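Local coordinates for protein putative glucoamylase (Bacteroides uniformis, PDB 4GL3) that is a putative glucoamylase that probably hydrolyses glucosidic bonds of alpha-glucans, at residues V199-A204 against K408-L413; S214-G219 against L264-A269; T304-D309 against V323-A328; F361-N366 against A373-A378. All coordinates share one frame; numbering follows the deposited sequence.

In the fold
Interaction 1 spans the longest loop: it opens in helix 197-205 and closes only at helix 404-412, so the other three contacts are nested inside it. Interaction 2 comes next, returning the loop before helix 271-288 to helix 213-220. Interactions 3 and 4 then follow in series, and neither crosses another contact. Interaction 3 closes a short loop between strand 305-306 and the start of helix 326-331, and interaction 4 brackets the hairpin 365-366/371-372 just before helix 378-393. Interactions 1 and 2 touch each other, as do 3 and 4, and the centres of interactions 1 and 3 lie about 31 Å apart, on opposite sides of the chain's centre.

Interaction 1. Residues V199-A204 against K408-L413; sequences VYILGA and KGLRRL
A204 and I201 meet L410 of helix 404-412 and L413 just past its end in a small apolar patch. The CB of A204 sits 3.7 Å from CG of L413 and almost equally close to its CD1, so the methyl packs against the branch point of the leucine. CD1 of L413 reaches on to CD1 of I201 at 3.7 Å, while the other branch of I201, CG2, meets CD2 of L410 at 3.8 Å. I201 thus offers one methyl to each leucine.

The backbones come close at one point, where CA of G409 lies 4.7 Å from CA of A204. A CB here would be tight against O of I201 and C of A204, so the glycine is consistent with the close approach. The axes of the two helical segments pass 8.0 Å apart at 104°, a nearly perpendicular packing of helix 197-205 on helix 404-412, in a chain whose clan is that of the six-hairpin glycosidases.

One polar contact joins the helices. R412 NH1 donates to O of A204 at 2.9 Å, in the carbonyl plane and on a lone pair, with the acceptor also nearly in the guanidinium plane. A bend at chi3 (70°) turns the arginine's end back to this carbonyl. The same NH1 also bonds to O of I211, so two backbone oxygens fix the guanidinium beside the end of helix 197-205.

Interaction 2. Residues S214-G219 against L264-A269; sequences SVYHKG and LKDRYA
The guanidinium of R267 is stacked flat on one face of the H217 imidazole, centres 3.6 Å apart and planes 15° apart. Y216 CD2 approaches the opposite face of the same ring, offset toward its rim, so the imidazole is held between the two. At its edge, ND1 of H217 shares a hydrogen bond of 2.7 Å with OH of Y268, which fixes the rotation of the ring; either atom could be the donor. The bend of R267 at chi3 (81°) brings the guanidinium over H217, while its CG rests above the centre of the Y268 ring. A water donates to O of H217 and also lies 3.2 Å from OH of Y268.

Deeper in, the hydroxyl of Y216 donates to OD2 of D266 at 2.6 Å, nearly along the C-O bond of the carboxylate. The other oxygen, OD1, accepts from N of Y268, an Asx turn, and from N of A269, which makes an Asx motif. OD2 is further gripped by Y271 OH, and Y216 OH by H197 NE2.

Loop 264-269 leads into helix 271-288 and reaches helix 213-220 through its side chains; Y216 of that helix packs on Y200 of helix 197-205.

Interaction 3. Residues T304-D309 against V323-A328; sequences TASDGD and VITPTA
This is a buried contact of small side chains: T304 and S306, around strand 305-306, meet V323 and T325, which lead into helix 326-331, and A328 within it. CG2 of T304 packs tightly on CG2 of T325 at 3.5 Å, and is near CG2 of T327 and CB of A328.

OG of S306 and OG1 of T325 lie 2.6 Å apart; the threonine could donate, but its proton may go to another acceptor. OG of S306 donates to O of D307 at 2.8 Å; chi1 of 70° tucks it between the backbone N and its own carbonyl carbon, where it reaches that oxygen. A water bridges the segments, accepting from N of T304, donating to O of V323 at 2.8 Å and bonding to OG1 of T325. An alanine at S306 would probably leave T325 OG1 without its hydroxyl mate and D307 O without this donor. Next to S306, V323 spreads its two methyls over D307 to D309, CG1 reaching O of D307 and CG2 3.4 Å from OD1 of D309, which bonds to N366 ND2.

Strand 305-306 pairs antiparallel with 313-314, I324 bonds by its backbone to F365 of strand 365-366, and T327 touches I384 of helix 378-393.

Interaction 4. Residues F361-N366 against A373-A378; sequences FKDAFN and APSYLA
Two backbone hydrogen bonds tie the segments, A373 N to A364 O at 2.8 Å and, more bent at 138°, D363 N to S375 O at 2.9 Å, and the touching parts run 110° apart in direction. The methyl of A373 lies close to the A364 end, CB 3.2 Å from O of A364.

Y376 turns its ring back over the other segment: CE2 comes within 3.4 Å of O of F361, and OH lies 3.5 Å from CG of K362 and bonds weakly to G360 O. A chi1 of -55°, with CG anti to the carbonyl carbon, swings the ring there although its CB starts off pointing away. An alanine at Y376 would probably open a gap beside the F361 carbonyl and leave the aliphatic part of K362 without its aromatic neighbour.

The pairing A364-A373 continues the hairpin 365-366/371-372 at its base, and the chain then runs to L377, the N-cap residue of helix 378-393.

K362 stretches out fully, CD against O of A373; a water joins NZ to that oxygen, and NZ also bonds to R354 O. D363 reaches L377 through a water: OD1 accepts from it at 2.7 Å, and it accepts from N of L377. OD2 bonds to D307 N and packs against CD2 of L377, while OD1 also lies close to the like-charged D380 OD2. S375 OG bonds to OD2 of D307.

Interaction 1. Residues V199-A204 against K408-L413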
loop_
_atom_site.group_PDB
_atom_site.type_symbol
_atom_site.label_atom_id
_atom_site.label_comp_id
_atom_site.label_asym_id
_atom_site.label_seq_id
_atom_site.Cartn_x
_atom_site.Cartn_y
_atom_site.Cartn_z
ATOM N N VAL A 199 2.109 -5.903 -8.955
ATOM C CA VAL A 199 3.329 -6.316 -9.595
ATOM C C VAL A 199 3.071 -6.918 -10.984
ATOM O O VAL A 199 3.805 -6.629 -11.936
ATOM C CB VAL A 199 4.134 -7.328 -8.713
ATOM C CG1 VAL A 199 5.470 -7.662 -9.392
ATOM C CG2 VAL A 199 4.343 -6.741 -7.311
ATOM N N TYR A 200 2.040 -7.758 -11.095
ATOM C CA TYR A 200 1.688 -8.375 -12.379
ATOM C C TYR A 200 1.065 -7.375 -13.333
ATOM O O TYR A 200 1.364 -7.413 -14.532
ATOM C CB TYR A 200 0.751 -9.568 -12.193
ATOM C CG TYR A 200 1.484 -10.788 -11.676
ATOM C CD1 TYR A 200 1.736 -10.963 -10.298
ATOM C CD2 TYR A 200 1.992 -11.746 -12.554
ATOM C CE1 TYR A 200 2.462 -12.064 -9.828
ATOM C CE2 TYR A 200 2.717 -12.846 -12.082
ATOM C CZ TYR A 200 2.958 -13.008 -10.735
ATOM O OH TYR A 200 3.673 -14.137 -10.289
ATOM N N ILE A 201 0.226 -6.469 -12.811
ATOM C CA ILE A 201 -0.375 -5.424 -13.657
ATOM C C ILE A 201 0.715 -4.508 -14.246
ATOM O O ILE A 201 0.696 -4.246 -15.429
ATOM C CB ILE A 201 -1.406 -4.537 -12.892
ATOM C CG1 ILE A 201 -2.523 -5.341 -12.208
ATOM C CG2 ILE A 201 -1.967 -3.432 -13.776
ATOM C CD1 ILE A 201 -3.103 -6.406 -13.018
ATOM N N LEU A 202 1.670 -4.044 -13.422
ATOM C CA LEU A 202 2.757 -3.202 -13.938
ATOM C C LEU A 202 3.646 -4.003 -14.902
ATOM O O LEU A 202 4.047 -3.502 -15.972
ATOM C CB LEU A 202 3.591 -2.601 -12.808
ATOM C CG LEU A 202 2.869 -1.573 -11.890
ATOM C CD1 LEU A 202 3.725 -1.112 -10.715
ATOM C CD2 LEU A 202 2.403 -0.396 -12.718
ATOM N N GLY A 203 3.955 -5.238 -14.545
ATOM C CA GLY A 203 4.719 -6.121 -15.469
ATOM C C GLY A 203 4.054 -6.215 -16.837
ATOM O O GLY A 203 4.721 -6.203 -17.863
ATOM N N ALA A 204 2.731 -6.320 -16.866
ATOM C CA ALA A 204 1.981 -6.456 -18.122
ATOM C C ALA A 204 1.932 -5.128 -18.866
ATOM O O ALA A 204 1.762 -5.127 -20.097
ATOM C CB ALA A 204 0.543 -6.946 -17.870
ATOM N N LYS A 408 -3.124 -0.190 -21.076
ATOM C CA LYS A 408 -2.691 -1.253 -22.001
ATOM C C LYS A 408 -2.473 -2.548 -21.264
ATOM O O LYS A 408 -2.890 -3.582 -21.737
ATOM C CB LYS A 408 -1.419 -0.898 -22.804
ATOM C CG LYS A 408 -1.682 0.116 -23.892
ATOM C CD LYS A 408 -0.407 0.692 -24.509
ATOM C CE LYS A 408 -0.726 1.900 -25.401
ATOM N NZ LYS A 408 0.467 2.307 -26.200
ATOM N N GLY A 409 -1.777 -2.491 -20.134
ATOM C CA GLY A 409 -1.548 -3.667 -19.313
ATOM C C GLY A 409 -2.822 -4.389 -18.865
ATOM O O GLY A 409 -2.932 -5.634 -18.978
ATOM N N LEU A 410 -3.779 -3.624 -18.374
ATOM C CA LEU A 410 -5.043 -4.204 -17.910
ATOM C C LEU A 410 -5.748 -4.883 -19.062
ATOM O O LEU A 410 -6.280 -5.964 -18.882
ATOM C CB LEU A 410 -5.929 -3.142 -17.288
ATOM C CG LEU A 410 -5.508 -2.579 -15.933
ATOM C CD1 LEU A 410 -6.374 -1.359 -15.564
ATOM C CD2 LEU A 410 -5.597 -3.648 -14.844
ATOM N N ARG A 411 -5.767 -4.268 -20.246
ATOM C CA ARG A 411 -6.380 -4.909 -21.405
ATOM C C ARG A 411 -5.675 -6.208 -21.780
ATOM O O ARG A 411 -6.328 -7.193 -22.051
ATOM C CB ARG A 411 -6.404 -3.997 -22.632
ATOM C CG ARG A 411 -7.500 -2.972 -22.592
ATOM C CD ARG A 411 -7.879 -2.523 -23.992
ATOM N NE ARG A 411 -8.423 -1.181 -23.940
ATOM C CZ ARG A 411 -9.706 -0.909 -23.785
ATOM N NH1 ARG A 411 -10.598 -1.892 -23.688
ATOM N NH2 ARG A 411 -10.095 0.356 -23.734
ATOM N N ARG A 412 -4.334 -6.212 -21.786
ATOM C CA ARG A 412 -3.570 -7.426 -22.114
ATOM C C ARG A 412 -3.975 -8.582 -21.198
ATOM O O ARG A 412 -4.062 -9.707 -21.654
ATOM C CB ARG A 412 -2.035 -7.204 -21.977
ATOM C CG ARG A 412 -1.452 -6.354 -23.058
ATOM C CD ARG A 412 0.056 -6.285 -22.947
ATOM N NE ARG A 412 0.663 -7.566 -23.296
ATOM C CZ ARG A 412 1.563 -8.212 -22.574
ATOM N NH1 ARG A 412 2.036 -7.716 -21.450
ATOM N NH2 ARG A 412 1.997 -9.386 -22.985
ATOM N N LEU A 413 -4.223 -8.294 -19.915
ATOM C CA LEU A 413 -4.550 -9.308 -18.954
ATOM C C LEU A 413 -6.037 -9.665 -18.941
ATOM O O LEU A 413 -6.427 -10.510 -18.180
ATOM C CB LEU A 413 -4.068 -8.924 -17.559
ATOM C CG LEU A 413 -2.564 -8.810 -17.390
ATOM C CD1 LEU A 413 -2.220 -8.472 -15.948
ATOM C CD2 LEU A 413 -1.859 -10.063 -17.907
#

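Interaction 2. Residues S214-G219 against L264-A269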
loop_
_atom_site.group_PDB
_atom_site.type_symbol
_atom_site.label_atom_id
_atom_site.label_comp_id
_atom_site.label_asym_id
_atom_site.label_seq_id
_atom_site.Cartn_x
_atom_site.Cartn_y
_atom_site.Cartn_z
ATOM N N SER A 214 0.736 -15.332 -20.029
ATOM C CA SER A 214 0.769 -16.604 -19.330
ATOM C C SER A 214 1.475 -16.509 -17.937
ATOM O O SER A 214 1.211 -17.335 -17.039
ATOM C CB SER A 214 1.443 -17.652 -20.224
ATOM O OG SER A 214 2.825 -17.255 -20.380
ATOM N N VAL A 215 2.319 -15.496 -17.742
ATOM C CA VAL A 215 2.960 -15.235 -16.460
ATOM C C VAL A 215 1.876 -14.901 -15.424
ATOM O O VAL A 215 1.943 -15.361 -14.266
ATOM C CB VAL A 215 4.053 -14.127 -16.584
ATOM C CG1 VAL A 215 4.566 -13.592 -15.236
ATOM C CG2 VAL A 215 5.228 -14.590 -17.469
ATOM N N TYR A 216 0.891 -14.106 -15.828
ATOM C CA TYR A 216 -0.224 -13.777 -14.944
ATOM C C TYR A 216 -1.131 -15.009 -14.726
ATOM O O TYR A 216 -1.410 -15.399 -13.595
ATOM C CB TYR A 216 -1.066 -12.640 -15.544
ATOM C CG TYR A 216 -2.219 -12.155 -14.713
ATOM C CD1 TYR A 216 -2.007 -11.576 -13.492
ATOM C CD2 TYR A 216 -3.518 -12.248 -15.176
ATOM C CE1 TYR A 216 -3.045 -11.092 -12.748
ATOM C CE2 TYR A 216 -4.569 -11.789 -14.432
ATOM C CZ TYR A 216 -4.330 -11.206 -13.214
ATOM O OH TYR A 216 -5.388 -10.730 -12.456
ATOM N N HIS A 217 -1.602 -15.602 -15.814
ATOM C CA HIS A 217 -2.610 -16.662 -15.708
ATOM C C HIS A 217 -2.100 -17.960 -15.059
ATOM O O HIS A 217 -2.833 -18.588 -14.304
ATOM C CB HIS A 217 -3.257 -16.931 -17.080
ATOM C CG HIS A 217 -4.006 -15.745 -17.594
ATOM N ND1 HIS A 217 -5.160 -15.278 -16.984
ATOM C CD2 HIS A 217 -3.753 -14.904 -18.623
ATOM C CE1 HIS A 217 -5.592 -14.216 -17.645
ATOM N NE2 HIS A 217 -4.763 -13.970 -18.645
ATOM N N LYS A 218 -0.842 -18.333 -15.307
ATOM C CA LYS A 218 -0.252 -19.537 -14.672
ATOM C C LYS A 218 0.506 -19.288 -13.381
ATOM O O LYS A 218 0.564 -20.146 -12.537
ATOM C CB LYS A 218 0.698 -20.224 -15.640
ATOM C CG LYS A 218 -0.007 -20.772 -16.850
ATOM C CD LYS A 218 1.026 -21.450 -17.738
ATOM C CE LYS A 218 0.406 -22.336 -18.793
ATOM N NZ LYS A 218 0.113 -21.508 -20.003
ATOM N N GLY A 219 1.101 -18.121 -13.222
ATOM C CA GLY A 219 1.854 -17.832 -12.031
ATOM C C GLY A 219 1.026 -17.194 -10.922
ATOM O O GLY A 219 0.870 -17.755 -9.851
ATOM N N LEU A 264 -13.900 -3.153 -11.562
ATOM C CA LEU A 264 -12.751 -3.910 -12.088
ATOM C C LEU A 264 -13.008 -5.411 -12.069
ATOM O O LEU A 264 -13.355 -5.956 -11.036
ATOM C CB LEU A 264 -11.499 -3.576 -11.287
ATOM C CG LEU A 264 -10.152 -4.064 -11.869
ATOM C CD1 LEU A 264 -9.810 -3.276 -13.129
ATOM C CD2 LEU A 264 -9.077 -3.949 -10.766
ATOM N N LYS A 265 -12.845 -6.070 -13.224
ATOM C CA LYS A 265 -13.156 -7.491 -13.380
ATOM C C LYS A 265 -12.140 -8.153 -14.305
ATOM O O LYS A 265 -11.811 -7.591 -15.342
ATOM C CB LYS A 265 -14.536 -7.697 -14.013
ATOM C CG LYS A 265 -15.741 -7.144 -13.233
ATOM C CD LYS A 265 -17.042 -7.657 -13.882
ATOM C CE LYS A 265 -18.313 -7.408 -13.080
ATOM N NZ LYS A 265 -18.530 -5.957 -12.870
ATOM N N ASP A 266 -11.661 -9.347 -13.957
ATOM C CA ASP A 266 -10.894 -10.172 -14.913
ATOM C C ASP A 266 -11.615 -11.501 -14.959
ATOM O O ASP A 266 -12.754 -11.596 -14.462
ATOM C CB ASP A 266 -9.407 -10.266 -14.559
ATOM C CG ASP A 266 -9.138 -11.006 -13.259
ATOM O OD1 ASP A 266 -10.099 -11.531 -12.644
ATOM O OD2 ASP A 266 -7.966 -10.999 -12.827
ATOM N N ARG A 267 -11.013 -12.526 -15.557
ATOM C CA ARG A 267 -11.726 -13.801 -15.686
ATOM C C ARG A 267 -11.862 -14.518 -14.343
ATOM O O ARG A 267 -12.539 -15.457 -14.291
ATOM C CB ARG A 267 -11.066 -14.729 -16.730
ATOM C CG ARG A 267 -9.725 -15.320 -16.323
ATOM C CD ARG A 267 -9.235 -16.392 -17.314
ATOM N NE ARG A 267 -8.608 -15.784 -18.490
ATOM C CZ ARG A 267 -7.673 -16.361 -19.270
ATOM N NH1 ARG A 267 -7.203 -17.588 -19.031
ATOM N NH2 ARG A 267 -7.175 -15.695 -20.313
ATOM N N TYR A 268 -11.175 -14.089 -13.296
ATOM C CA TYR A 268 -11.193 -14.755 -12.009
ATOM C C TYR A 268 -12.113 -14.066 -11.008
ATOM O O TYR A 268 -12.713 -14.740 -10.221
ATOM C CB TYR A 268 -9.775 -14.807 -11.407
ATOM C CG TYR A 268 -8.779 -15.405 -12.389
ATOM C CD1 TYR A 268 -8.876 -16.730 -12.774
ATOM C CD2 TYR A 268 -7.799 -14.636 -12.968
ATOM C CE1 TYR A 268 -8.009 -17.274 -13.715
ATOM C CE2 TYR A 268 -6.924 -15.176 -13.892
ATOM C CZ TYR A 268 -7.058 -16.477 -14.284
ATOM O OH TYR A 268 -6.196 -16.998 -15.207
ATOM N N ALA A 269 -12.200 -12.744 -10.993
ATOM C CA ALA A 269 -13.017 -12.098 -9.971
ATOM C C ALA A 269 -13.560 -10.724 -10.361
ATOM O O ALA A 269 -13.052 -10.044 -11.289
ATOM C CB ALA A 269 -12.246 -11.964 -8.664
HETATM O O HOH W 1 -5.482 -19.655 -13.647
#

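Interaction 3. Residues T304-D309 against V323-A328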
loop_
_atom_site.group_PDB
_atom_site.type_symbol
_atom_site.label_atom_id
_atom_site.label_comp_id
_atom_site.label_asym_id
_atom_site.label_seq_id
_atom_site.Cartn_x
_atom_site.Cartn_y
_atom_site.Cartn_z
ATOM N N THR A 304 -4.884 -6.744 10.754
ATOM C CA THR A 304 -3.872 -6.754 9.717
ATOM C C THR A 304 -2.461 -6.801 10.359
ATOM O O THR A 304 -2.310 -6.713 11.588
ATOM C CB THR A 304 -4.034 -5.532 8.818
ATOM O OG1 THR A 304 -3.278 -5.706 7.628
ATOM C CG2 THR A 304 -3.589 -4.211 9.526
ATOM N N ALA A 305 -1.442 -6.942 9.518
ATOM C CA ALA A 305 -0.042 -6.937 9.962
ATOM C C ALA A 305 0.325 -5.612 10.624
ATOM O O ALA A 305 0.063 -4.527 10.066
ATOM C CB ALA A 305 0.935 -7.229 8.789
ATOM N N SER A 306 0.977 -5.705 11.774
ATOM C CA SER A 306 1.422 -4.516 12.480
ATOM C C SER A 306 2.290 -4.876 13.678
ATOM O O SER A 306 2.432 -6.056 14.014
ATOM C CB SER A 306 0.179 -3.759 12.973
ATOM O OG SER A 306 -0.472 -4.447 14.017
ATOM N N ASP A 307 2.776 -3.849 14.388
ATOM C CA ASP A 307 3.345 -4.044 15.710
ATOM C C ASP A 307 2.287 -4.646 16.648
ATOM O O ASP A 307 1.066 -4.581 16.390
ATOM C CB ASP A 307 3.883 -2.721 16.283
ATOM C CG ASP A 307 5.218 -2.283 15.668
ATOM O OD1 ASP A 307 5.825 -3.022 14.851
ATOM O OD2 ASP A 307 5.675 -1.177 16.036
ATOM N N GLY A 308 2.777 -5.243 17.731
ATOM C CA GLY A 308 1.954 -5.923 18.691
ATOM C C GLY A 308 2.625 -5.964 20.043
ATOM O O GLY A 308 3.830 -5.796 20.145
ATOM N N ASP A 309 1.844 -6.202 21.078
ATOM C CA ASP A 309 2.388 -6.274 22.423
ATOM C C ASP A 309 3.451 -7.374 22.592
ATOM O O ASP A 309 4.313 -7.240 23.433
ATOM C CB ASP A 309 1.286 -6.420 23.466
ATOM C CG ASP A 309 0.353 -7.616 23.195
ATOM O OD1 ASP A 309 -0.278 -7.676 22.115
ATOM O OD2 ASP A 309 0.229 -8.473 24.086
ATOM N N VAL A 323 -4.709 -7.930 19.039
ATOM C CA VAL A 323 -4.199 -6.652 18.539
ATOM C C VAL A 323 -5.142 -6.154 17.427
ATOM O O VAL A 323 -5.375 -6.845 16.439
ATOM C CB VAL A 323 -2.749 -6.806 17.994
ATOM C CG1 VAL A 323 -2.217 -5.497 17.378
ATOM C CG2 VAL A 323 -1.811 -7.341 19.098
ATOM N N ILE A 324 -5.737 -4.987 17.650
ATOM C CA ILE A 324 -6.492 -4.249 16.632
ATOM C C ILE A 324 -5.555 -3.172 16.059
ATOM O O ILE A 324 -4.792 -2.515 16.788
ATOM C CB ILE A 324 -7.799 -3.644 17.240
ATOM C CG1 ILE A 324 -8.756 -4.760 17.687
ATOM C CG2 ILE A 324 -8.502 -2.686 16.246
ATOM C CD1 ILE A 324 -9.505 -5.542 16.613
ATOM N N THR A 325 -5.577 -3.023 14.745
ATOM C CA THR A 325 -4.648 -2.196 14.057
ATOM C C THR A 325 -5.454 -1.160 13.204
ATOM O O THR A 325 -6.141 -1.543 12.230
ATOM C CB THR A 325 -3.786 -3.059 13.111
ATOM O OG1 THR A 325 -3.052 -4.056 13.844
ATOM C CG2 THR A 325 -2.892 -2.183 12.292
ATOM N N PRO A 326 -5.381 0.148 13.568
ATOM C CA PRO A 326 -6.248 1.143 12.938
ATOM C C PRO A 326 -6.209 1.211 11.423
ATOM O O PRO A 326 -7.257 1.466 10.824
ATOM C CB PRO A 326 -5.763 2.462 13.558
ATOM C CG PRO A 326 -5.425 2.059 14.961
ATOM C CD PRO A 326 -4.732 0.713 14.772
ATOM N N THR A 327 -5.046 0.977 10.799
ATOM C CA THR A 327 -4.991 1.025 9.355
ATOM C C THR A 327 -5.914 0.022 8.667
ATOM O O THR A 327 -6.311 0.286 7.546
ATOM C CB THR A 327 -3.564 0.917 8.798
ATOM O OG1 THR A 327 -3.567 1.307 7.415
ATOM C CG2 THR A 327 -3.003 -0.519 8.931
ATOM N N ALA A 328 -6.281 -1.084 9.336
ATOM C CA ALA A 328 -7.214 -2.095 8.778
ATOM C C ALA A 328 -8.573 -1.456 8.446
ATOM O O ALA A 328 -8.940 -1.357 7.264
ATOM C CB ALA A 328 -7.395 -3.308 9.728
HETATM O O HOH W 2 -4.474 -6.295 13.818
#

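Interaction 4. Residues F361-N366 against A373-A378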
loop_
_atom_site.group_PDB
_atom_site.type_symbol
_atom_site.label_atom_id
_atom_site.label_comp_id
_atom_site.label_asym_id
_atom_site.label_seq_id
_atom_site.Cartn_x
_atom_site.Cartn_y
_atom_site.Cartn_z
ATOM N N PHE A 361 -2.993 8.272 14.365
ATOM C CA PHE A 361 -3.216 7.068 15.129
ATOM C C PHE A 361 -1.927 6.270 15.160
ATOM O O PHE A 361 -1.317 5.986 14.118
ATOM C CB PHE A 361 -4.329 6.188 14.538
ATOM C CG PHE A 361 -5.681 6.844 14.528
ATOM C CD1 PHE A 361 -6.352 7.104 15.709
ATOM C CD2 PHE A 361 -6.264 7.223 13.333
ATOM C CE1 PHE A 361 -7.585 7.732 15.698
ATOM C CE2 PHE A 361 -7.514 7.848 13.308
ATOM C CZ PHE A 361 -8.171 8.088 14.491
ATOM N N LYS A 362 -1.577 5.847 16.366
ATOM C CA LYS A 362 -0.450 4.971 16.546
ATOM C C LYS A 362 -0.782 3.584 15.949
ATOM O O LYS A 362 -1.938 3.277 15.561
ATOM C CB LYS A 362 -0.087 4.894 18.027
ATOM C CG LYS A 362 0.532 6.175 18.565
ATOM C CD LYS A 362 0.294 6.228 20.081
ATOM C CE LYS A 362 0.650 7.556 20.687
ATOM N NZ LYS A 362 0.478 7.412 22.142
ATOM N N ASP A 363 0.242 2.760 15.816
ATOM C CA ASP A 363 0.164 1.633 14.901
ATOM C C ASP A 363 -0.874 0.575 15.222
ATOM O O ASP A 363 -1.433 -0.024 14.302
ATOM C CB ASP A 363 1.500 0.938 14.818
ATOM C CG ASP A 363 1.602 0.054 13.598
ATOM O OD1 ASP A 363 1.299 0.541 12.464
ATOM O OD2 ASP A 363 2.037 -1.103 13.765
ATOM N N ALA A 364 -1.079 0.319 16.509
ATOM C CA ALA A 364 -1.890 -0.800 16.969
ATOM C C ALA A 364 -2.107 -0.694 18.466
ATOM O O ALA A 364 -1.412 0.062 19.180
ATOM C CB ALA A 364 -1.231 -2.154 16.620
ATOM N N PHE A 365 -3.059 -1.474 18.939
ATOM C CA PHE A 365 -3.362 -1.558 20.361
ATOM C C PHE A 365 -3.978 -2.903 20.710
ATOM O O PHE A 365 -4.515 -3.622 19.850
ATOM C CB PHE A 365 -4.292 -0.406 20.859
ATOM C CG PHE A 365 -5.667 -0.415 20.229
ATOM C CD1 PHE A 365 -5.889 0.174 18.980
ATOM C CD2 PHE A 365 -6.740 -1.030 20.872
ATOM C CE1 PHE A 365 -7.154 0.160 18.408
ATOM C CE2 PHE A 365 -7.980 -1.072 20.283
ATOM C CZ PHE A 365 -8.192 -0.490 19.046
ATOM N N ASN A 366 -3.873 -3.232 21.989
ATOM C CA ASN A 366 -4.425 -4.463 22.560
ATOM C C ASN A 366 -5.105 -4.116 23.870
ATOM O O ASN A 366 -4.438 -3.961 24.902
ATOM C CB ASN A 366 -3.315 -5.488 22.788
ATOM C CG ASN A 366 -3.829 -6.817 23.340
ATOM O OD1 ASN A 366 -4.798 -6.870 24.119
ATOM N ND2 ASN A 366 -3.176 -7.907 22.933
ATOM N N ALA A 373 0.674 0.740 20.980
ATOM C CA ALA A 373 1.929 0.829 20.262
ATOM C C ALA A 373 2.569 2.211 20.510
ATOM O O ALA A 373 1.869 3.220 20.515
ATOM C CB ALA A 373 1.685 0.641 18.790
ATOM N N PRO A 374 3.892 2.256 20.678
ATOM C CA PRO A 374 4.529 3.541 20.728
ATOM C C PRO A 374 4.886 4.044 19.318
ATOM O O PRO A 374 5.439 5.109 19.193
ATOM C CB PRO A 374 5.815 3.249 21.534
ATOM C CG PRO A 374 6.197 1.879 21.064
ATOM C CD PRO A 374 4.875 1.157 20.864
ATOM N N SER A 375 4.572 3.301 18.266
ATOM C CA SER A 375 5.151 3.529 16.983
ATOM C C SER A 375 4.125 4.002 15.952
ATOM O O SER A 375 2.910 3.858 16.109
ATOM C CB SER A 375 5.718 2.193 16.467
ATOM O OG SER A 375 4.693 1.228 16.562
ATOM N N TYR A 376 4.674 4.544 14.890
ATOM C CA TYR A 376 4.013 4.733 13.600
ATOM C C TYR A 376 4.879 4.086 12.510
ATOM O O TYR A 376 6.120 4.196 12.547
ATOM C CB TYR A 376 3.924 6.224 13.272
ATOM C CG TYR A 376 3.260 7.049 14.305
ATOM C CD1 TYR A 376 3.965 7.572 15.359
ATOM C CD2 TYR A 376 1.880 7.280 14.240
ATOM C CE1 TYR A 376 3.323 8.353 16.325
ATOM C CE2 TYR A 376 1.237 8.027 15.192
ATOM C CZ TYR A 376 1.955 8.560 16.232
ATOM O OH TYR A 376 1.287 9.312 17.183
ATOM N N LEU A 377 4.236 3.444 11.546
ATOM C CA LEU A 377 4.904 2.788 10.419
ATOM C C LEU A 377 4.440 3.406 9.106
ATOM O O LEU A 377 3.235 3.600 8.893
ATOM C CB LEU A 377 4.575 1.292 10.411
ATOM C CG LEU A 377 5.390 0.350 11.295
ATOM C CD1 LEU A 377 5.386 0.786 12.748
ATOM C CD2 LEU A 377 4.844 -1.098 11.156
ATOM N N ALA A 378 5.386 3.673 8.202
ATOM C CA ALA A 378 5.037 4.175 6.857
ATOM C C ALA A 378 3.951 3.354 6.190
ATOM O O ALA A 378 3.041 3.908 5.553
ATOM C CB ALA A 378 6.257 4.200 5.922
HETATM O O HOH W 3 1.540 4.698 22.953
HETATM O O HOH W 4 1.492 3.240 12.087
#